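PDB 4F7A: putative uncharacterized protein from Bacteroides vulgatus, which probably binds glycans, perhaps mucin O-glycans, at the outer membrane as a SusD-like lipoprotein with a TPR-like helical fold. Local coordinates for residues A[299-303]-A[452-457]. Sequence-based numbering, arbitrary orientation.
Sequences PQGVY and KVQTNN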
loop_
_atom_site.group_PDB
_atom_site.type_symbol
_atom_site.label_atom_id
_atom_site.label_comp_id
_atom_site.label_asym_id
_atom_site.label_seq_id
_atom_site.Cartn_x
_atom_site.Cartn_y
_atom_site.Cartn_z
ATOM N N PRO A 299 -11.957 -17.138 1.944
ATOM C CA PRO A 299 -12.854 -16.071 2.413
ATOM C C PRO A 299 -12.429 -15.548 3.783
ATOM O O PRO A 299 -12.124 -16.337 4.675
ATOM C CB PRO A 299 -14.205 -16.781 2.535
ATOM C CG PRO A 299 -13.821 -18.194 2.874
ATOM C CD PRO A 299 -12.539 -18.470 2.136
ATOM N N GLN A 300 -12.433 -14.233 3.958
ATOM C CA GLN A 300 -12.084 -13.663 5.257
ATOM C C GLN A 300 -13.222 -13.862 6.267
ATOM O O GLN A 300 -14.407 -13.803 5.925
ATOM C CB GLN A 300 -11.755 -12.163 5.133
ATOM C CG GLN A 300 -10.926 -11.636 6.313
ATOM C CD GLN A 300 -10.849 -10.141 6.380
ATOM O OE1 GLN A 300 -10.410 -9.502 5.419
ATOM N NE2 GLN A 300 -11.182 -9.571 7.547
ATOM N N GLY A 301 -12.848 -14.073 7.520
ATOM C CA GLY A 301 -13.808 -14.077 8.625
ATOM C C GLY A 301 -14.543 -15.370 8.836
ATOM O O GLY A 301 -15.684 -15.358 9.315
ATOM N N VAL A 302 -13.916 -16.494 8.473
ATOM C CA VAL A 302 -14.462 -17.804 8.796
ATOM C C VAL A 302 -13.826 -18.251 10.130
ATOM O O VAL A 302 -12.625 -18.504 10.206
ATOM C CB VAL A 302 -14.199 -18.831 7.684
ATOM C CG1 VAL A 302 -14.734 -20.217 8.082
ATOM C CG2 VAL A 302 -14.867 -18.377 6.381
ATOM N N TYR A 303 -14.643 -18.303 11.168
ATOM C CA TYR A 303 -14.162 -18.533 12.515
ATOM C C TYR A 303 -13.658 -19.957 12.644
ATOM O O TYR A 303 -14.307 -20.892 12.200
ATOM C CB TYR A 303 -15.281 -18.289 13.539
ATOM C CG TYR A 303 -14.834 -18.586 14.946
ATOM C CD1 TYR A 303 -14.136 -17.632 15.693
ATOM C CD2 TYR A 303 -15.043 -19.840 15.512
ATOM C CE1 TYR A 303 -13.708 -17.900 16.978
ATOM C CE2 TYR A 303 -14.591 -20.130 16.798
ATOM C CZ TYR A 303 -13.926 -19.156 17.521
ATOM O OH TYR A 303 -13.484 -19.438 18.787
ATOM N N LYS A 452 -17.446 -9.184 2.497
ATOM C CA LYS A 452 -17.498 -8.901 3.946
ATOM C C LYS A 452 -17.153 -10.113 4.803
ATOM O O LYS A 452 -17.350 -11.239 4.386
ATOM C CB LYS A 452 -18.894 -8.450 4.365
ATOM C CG LYS A 452 -19.606 -7.453 3.433
ATOM C CD LYS A 452 -18.869 -6.154 3.208
ATOM C CE LYS A 452 -19.753 -5.145 2.448
ATOM N NZ LYS A 452 -19.105 -3.829 2.234
ATOM N N VAL A 453 -16.672 -9.868 6.024
ATOM C CA VAL A 453 -16.343 -10.950 6.929
ATOM C C VAL A 453 -17.575 -11.807 7.195
ATOM O O VAL A 453 -18.678 -11.300 7.282
ATOM C CB VAL A 453 -15.698 -10.461 8.276
ATOM C CG1 VAL A 453 -14.397 -9.714 7.992
ATOM C CG2 VAL A 453 -16.690 -9.628 9.122
ATOM N N GLN A 454 -17.393 -13.119 7.283
ATOM C CA GLN A 454 -18.537 -14.013 7.511
ATOM C C GLN A 454 -18.962 -13.974 8.969
ATOM O O GLN A 454 -20.158 -14.060 9.276
ATOM C CB GLN A 454 -18.175 -15.436 7.089
ATOM C CG GLN A 454 -17.688 -15.498 5.641
ATOM C CD GLN A 454 -17.998 -16.808 4.974
ATOM O OE1 GLN A 454 -18.301 -17.804 5.642
ATOM N NE2 GLN A 454 -17.917 -16.826 3.648
ATOM N N THR A 455 -17.973 -13.839 9.858
ATOM C CA THR A 455 -18.176 -13.723 11.305
ATOM C C THR A 455 -17.443 -12.479 11.810
ATOM O O THR A 455 -16.269 -12.256 11.474
ATOM C CB THR A 455 -17.656 -14.966 12.040
ATOM O OG1 THR A 455 -18.456 -16.112 11.674
ATOM C CG2 THR A 455 -17.661 -14.772 13.580
ATOM N N ASN A 456 -18.137 -11.683 12.614
ATOM C CA ASN A 456 -17.624 -10.407 13.127
ATOM C C ASN A 456 -17.567 -10.491 14.644
ATOM O O ASN A 456 -18.570 -10.333 15.306
ATOM C CB ASN A 456 -18.510 -9.253 12.650
ATOM C CG ASN A 456 -18.003 -7.885 13.086
ATOM O OD1 ASN A 456 -17.297 -7.763 14.086
ATOM N ND2 ASN A 456 -18.424 -6.836 12.372
ATOM N N ASN A 457 -16.376 -10.774 15.180
ATOM C CA ASN A 457 -16.182 -10.897 16.623
ATOM C C ASN A 457 -15.512 -9.658 17.206
ATOM O O ASN A 457 -14.747 -9.757 18.179
ATOM C CB ASN A 457 -15.367 -12.163 16.943
ATOM C CG ASN A 457 -16.202 -13.447 16.809
ATOM O OD1 ASN A 457 -17.426 -13.385 16.699
ATOM N ND2 ASN A 457 -15.540 -14.605 16.828
HETATM O O HOH W 1 -15.386 -13.124 3.483
HETATM O O HOH W 2 -17.557 -18.285 10.567
#
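With CG of Q454 anti to its carbonyl carbon (chi1 -55°) and the chain extended beyond, the side chain runs alongside V302, whose CG2 is likewise anti to its carbonyl carbon and lies 3.6 Å from Q454 OE1. The same amide brings NE2 to 3.9 Å from P299 CB, while OE1 accepts a hydrogen bond from the backbone N of K398. The two backbones join through weak hydrogen bonds: Q454 N reaches Q300 O at 3.4 Å, and T455 N donates to G301 O at 2.8 Å but with a bent N-H...O angle of 129°. G301, at positive phi, passes so close to V453 that a CB on it would collide with the valine. Both segments are irregular loops, one following helix 279-282 and the other helix 435-445, so here two non-helical excursions of a largely helical SusD-type chain pack together. An alanine in place of Q454 would probably leave K398 N without its acceptor and take away the amide that V302 CG2 and P299 CB rest against. Q300 crosses V453 at an angle, its NE2 3.2 Å from V453 CG1, and donates a hydrogen bond to T73 O. N457 ND2 lies 3.5 Å from Y303 CD1, ring and amide planes 64° apart. Two waters bridge the segments: one donates to both Q300 O and K452 O, the other accepts from Y303 N and bonds T455 OG1.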